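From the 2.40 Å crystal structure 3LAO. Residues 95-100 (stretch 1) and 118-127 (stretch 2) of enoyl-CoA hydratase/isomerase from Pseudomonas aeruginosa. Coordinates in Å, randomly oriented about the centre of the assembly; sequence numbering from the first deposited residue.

Stretch 1 95-100: DPWGVV
Stretch 2, residues 118-127: TAGIELMLNA

A tryptophan can anchor a loop to a helix by using its indole twice, once as a hydrogen-bond donor in the ring plane and once as a flat apolar surface, and the packing of residues 95-100 against residues 118-127 is a compact example. The two stretches belong to one chain and bury 368 Å² between them, both sides summed; Trp97 contributes the largest share, followed by Leu123 and Asn126.

The loop is shaped first by its own bonds. Asp95 to Gly98 form a type I beta turn, with Pro96 at phi/psi -54/-41° and Trp97 at -72/-2°, closed by Gly98 N to Asp95 O at 3.0 Å. The Asp95 carboxylate (chi1 t, chi2 -2°) folds back over the loop: OD2 accepts from Val99 N at 3.1 Å and from Val100 N at 3.0 Å, while the bond from Trp97 N to Asp95 OD1, 2.8 Å, is weak. Gly98 follows at 52/34°, a positive phi that favours glycine; an ideal CB here would lie 2.2 Å from Asn126 OD1, a clash.

The second stretch is helical from Ala119, with Thr118 at the N-cap position but making no side-chain capping bond. Register is set by Trp97 and Leu123, whose CA atoms lie 5.3 Å apart. The CA-to-CB bond of Trp97 points sideways, yet chi1 -77° (m) and chi2 -90° bring the end of the indole to the helix. There Trp97 NE1 donates to Ala119 O at 2.8 Å with an N-H...acceptor angle of 152°. The same oxygen receives a weak helical bond from Leu123 N, 3.1 Å away, so the indole joins an acceptor already engaged by the backbone. Also near the ring plane, Glu122 CB packs at the edge, 3.6 Å from Trp97 CD1.

Leu123 covers a face of the indole. With chi1 -170° (t) and chi2 53° (p), its CD1 sits 3.8 Å from the centroid of the six-membered ring of Trp97, 14° off the normal, a CH-pi contact. That methyl also lies 3.5 Å from Pro96 CB, so one leucine branch touches both central residues of the turn.

Asn126, beyond Leu125, points its CA-to-CB bond toward the loop, with chi1 -169° (t) and chi2 63°. Its ND2 comes within 2.7 Å of Pro96 O, but the poor angle denies this pair hydrogen-bond status. Asn126 OD1 lies 3.5 Å from Gly98 CA. Proximity alone does not make a bond, whereas the indole donor combines short distance with favourable direction.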

# COMPACT_ATOMS: atom_id res chain seq x y z
N ASP B 95 -3.40 -19.97 -13.36
CA ASP B 95 -4.26 -18.81 -13.62
C ASP B 95 -3.42 -17.55 -13.88
O ASP B 95 -2.68 -17.10 -13.01
CB ASP B 95 -5.17 -18.60 -12.42
CG ASP B 95 -6.14 -17.46 -12.61
OD1 ASP B 95 -6.07 -16.81 -13.67
OD2 ASP B 95 -6.98 -17.21 -11.71
N PRO B 96 -3.49 -17.01 -15.11
CA PRO B 96 -2.84 -15.76 -15.47
C PRO B 96 -3.23 -14.63 -14.54
O PRO B 96 -2.40 -13.82 -14.18
CB PRO B 96 -3.39 -15.48 -16.88
CG PRO B 96 -3.58 -16.87 -17.43
CD PRO B 96 -4.13 -17.65 -16.28
N TRP B 97 -4.50 -14.57 -14.18
CA TRP B 97 -4.99 -13.58 -13.26
C TRP B 97 -4.57 -13.76 -11.80
O TRP B 97 -4.88 -12.93 -10.97
CB TRP B 97 -6.49 -13.47 -13.42
CG TRP B 97 -6.74 -12.67 -14.67
CD1 TRP B 97 -6.86 -11.32 -14.76
CD2 TRP B 97 -6.79 -13.16 -16.01
NE1 TRP B 97 -7.02 -10.94 -16.06
CE2 TRP B 97 -6.98 -12.05 -16.85
CE3 TRP B 97 -6.70 -14.43 -16.58
CZ2 TRP B 97 -7.09 -12.17 -18.24
CZ3 TRP B 97 -6.80 -14.55 -17.95
CH2 TRP B 97 -6.99 -13.43 -18.77
N GLY B 98 -3.85 -14.83 -11.53
CA GLY B 98 -3.41 -15.17 -10.18
C GLY B 98 -4.48 -15.22 -9.09
O GLY B 98 -4.20 -14.89 -7.94
N VAL B 99 -5.69 -15.64 -9.43
CA VAL B 99 -6.75 -15.65 -8.44
C VAL B 99 -7.01 -17.05 -7.91
O VAL B 99 -7.29 -17.25 -6.73
CB VAL B 99 -8.02 -14.98 -9.00
CG1 VAL B 99 -9.23 -15.29 -8.16
CG2 VAL B 99 -7.82 -13.46 -9.09
N VAL B 100 -6.87 -18.02 -8.80
CA VAL B 100 -7.07 -19.44 -8.52
C VAL B 100 -5.75 -20.23 -8.36
O VAL B 100 -4.85 -20.15 -9.20
CB VAL B 100 -7.82 -20.03 -9.71
CG1 VAL B 100 -7.68 -21.55 -9.77
CG2 VAL B 100 -9.24 -19.60 -9.66
N THR B 118 -10.59 -3.84 -19.29
CA THR B 118 -11.12 -4.79 -18.32
C THR B 118 -10.07 -5.81 -17.91
O THR B 118 -9.29 -5.58 -16.99
CB THR B 118 -12.36 -5.53 -18.87
OG1 THR B 118 -12.79 -4.90 -20.08
CG2 THR B 118 -13.49 -5.50 -17.85
N ALA B 119 -10.05 -6.94 -18.61
CA ALA B 119 -9.33 -8.12 -18.14
C ALA B 119 -7.83 -7.95 -18.30
O ALA B 119 -7.04 -8.67 -17.69
CB ALA B 119 -9.81 -9.36 -18.88
N GLY B 120 -7.43 -6.98 -19.12
CA GLY B 120 -6.03 -6.74 -19.41
C GLY B 120 -5.33 -5.97 -18.31
O GLY B 120 -4.19 -6.26 -17.95
N ILE B 121 -6.03 -4.98 -17.76
CA ILE B 121 -5.57 -4.30 -16.55
C ILE B 121 -5.18 -5.30 -15.47
O ILE B 121 -4.05 -5.29 -14.98
CB ILE B 121 -6.65 -3.35 -15.99
CG1 ILE B 121 -6.94 -2.23 -16.99
CG2 ILE B 121 -6.22 -2.78 -14.65
CD1 ILE B 121 -8.05 -1.29 -16.55
N GLU B 122 -6.12 -6.16 -15.10
CA GLU B 122 -5.91 -7.11 -14.01
C GLU B 122 -4.79 -8.06 -14.38
O GLU B 122 -4.03 -8.50 -13.53
CB GLU B 122 -7.19 -7.88 -13.70
CG GLU B 122 -7.60 -7.80 -12.20
CD GLU B 122 -6.86 -8.86 -11.30
OE1 GLU B 122 -5.78 -8.54 -10.75
OE2 GLU B 122 -7.37 -10.00 -11.14
N LEU B 123 -4.68 -8.35 -15.66
CA LEU B 123 -3.68 -9.28 -16.12
C LEU B 123 -2.34 -8.59 -15.92
O LEU B 123 -1.38 -9.19 -15.44
CB LEU B 123 -3.92 -9.58 -17.58
CG LEU B 123 -3.15 -10.69 -18.25
CD1 LEU B 123 -3.30 -11.98 -17.45
CD2 LEU B 123 -3.68 -10.84 -19.67
N MSE B 124 -2.30 -7.31 -16.24
CA MSE B 124 -1.10 -6.52 -16.08
C MSE B 124 -0.65 -6.37 -14.62
O MSE B 124 0.54 -6.35 -14.34
CB MSE B 124 -1.33 -5.16 -16.68
CG MSE B 124 -0.10 -4.36 -16.81
SE MSE B 124 -0.55 -2.60 -17.44
CE MSE B 124 -1.49 -1.93 -15.88
N LEU B 125 -1.60 -6.26 -13.69
CA LEU B 125 -1.24 -6.03 -12.29
C LEU B 125 -0.82 -7.32 -11.58
O LEU B 125 -0.44 -7.29 -10.43
CB LEU B 125 -2.39 -5.42 -11.51
CG LEU B 125 -2.88 -4.06 -11.99
CD1 LEU B 125 -4.22 -3.71 -11.32
CD2 LEU B 125 -1.80 -3.03 -11.70
N ASN B 126 -0.93 -8.44 -12.26
CA ASN B 126 -0.51 -9.69 -11.71
C ASN B 126 0.96 -9.95 -12.04
O ASN B 126 1.53 -10.95 -11.67
CB ASN B 126 -1.38 -10.80 -12.28
CG ASN B 126 -1.17 -12.11 -11.56
OD1 ASN B 126 -1.46 -12.22 -10.36
ND2 ASN B 126 -0.65 -13.12 -12.27
N ALA B 127 1.56 -9.03 -12.75
CA ALA B 127 2.95 -9.19 -13.15
C ALA B 127 3.90 -8.43 -12.19
O ALA B 127 3.46 -7.66 -11.35
CB ALA B 127 3.12 -8.69 -14.55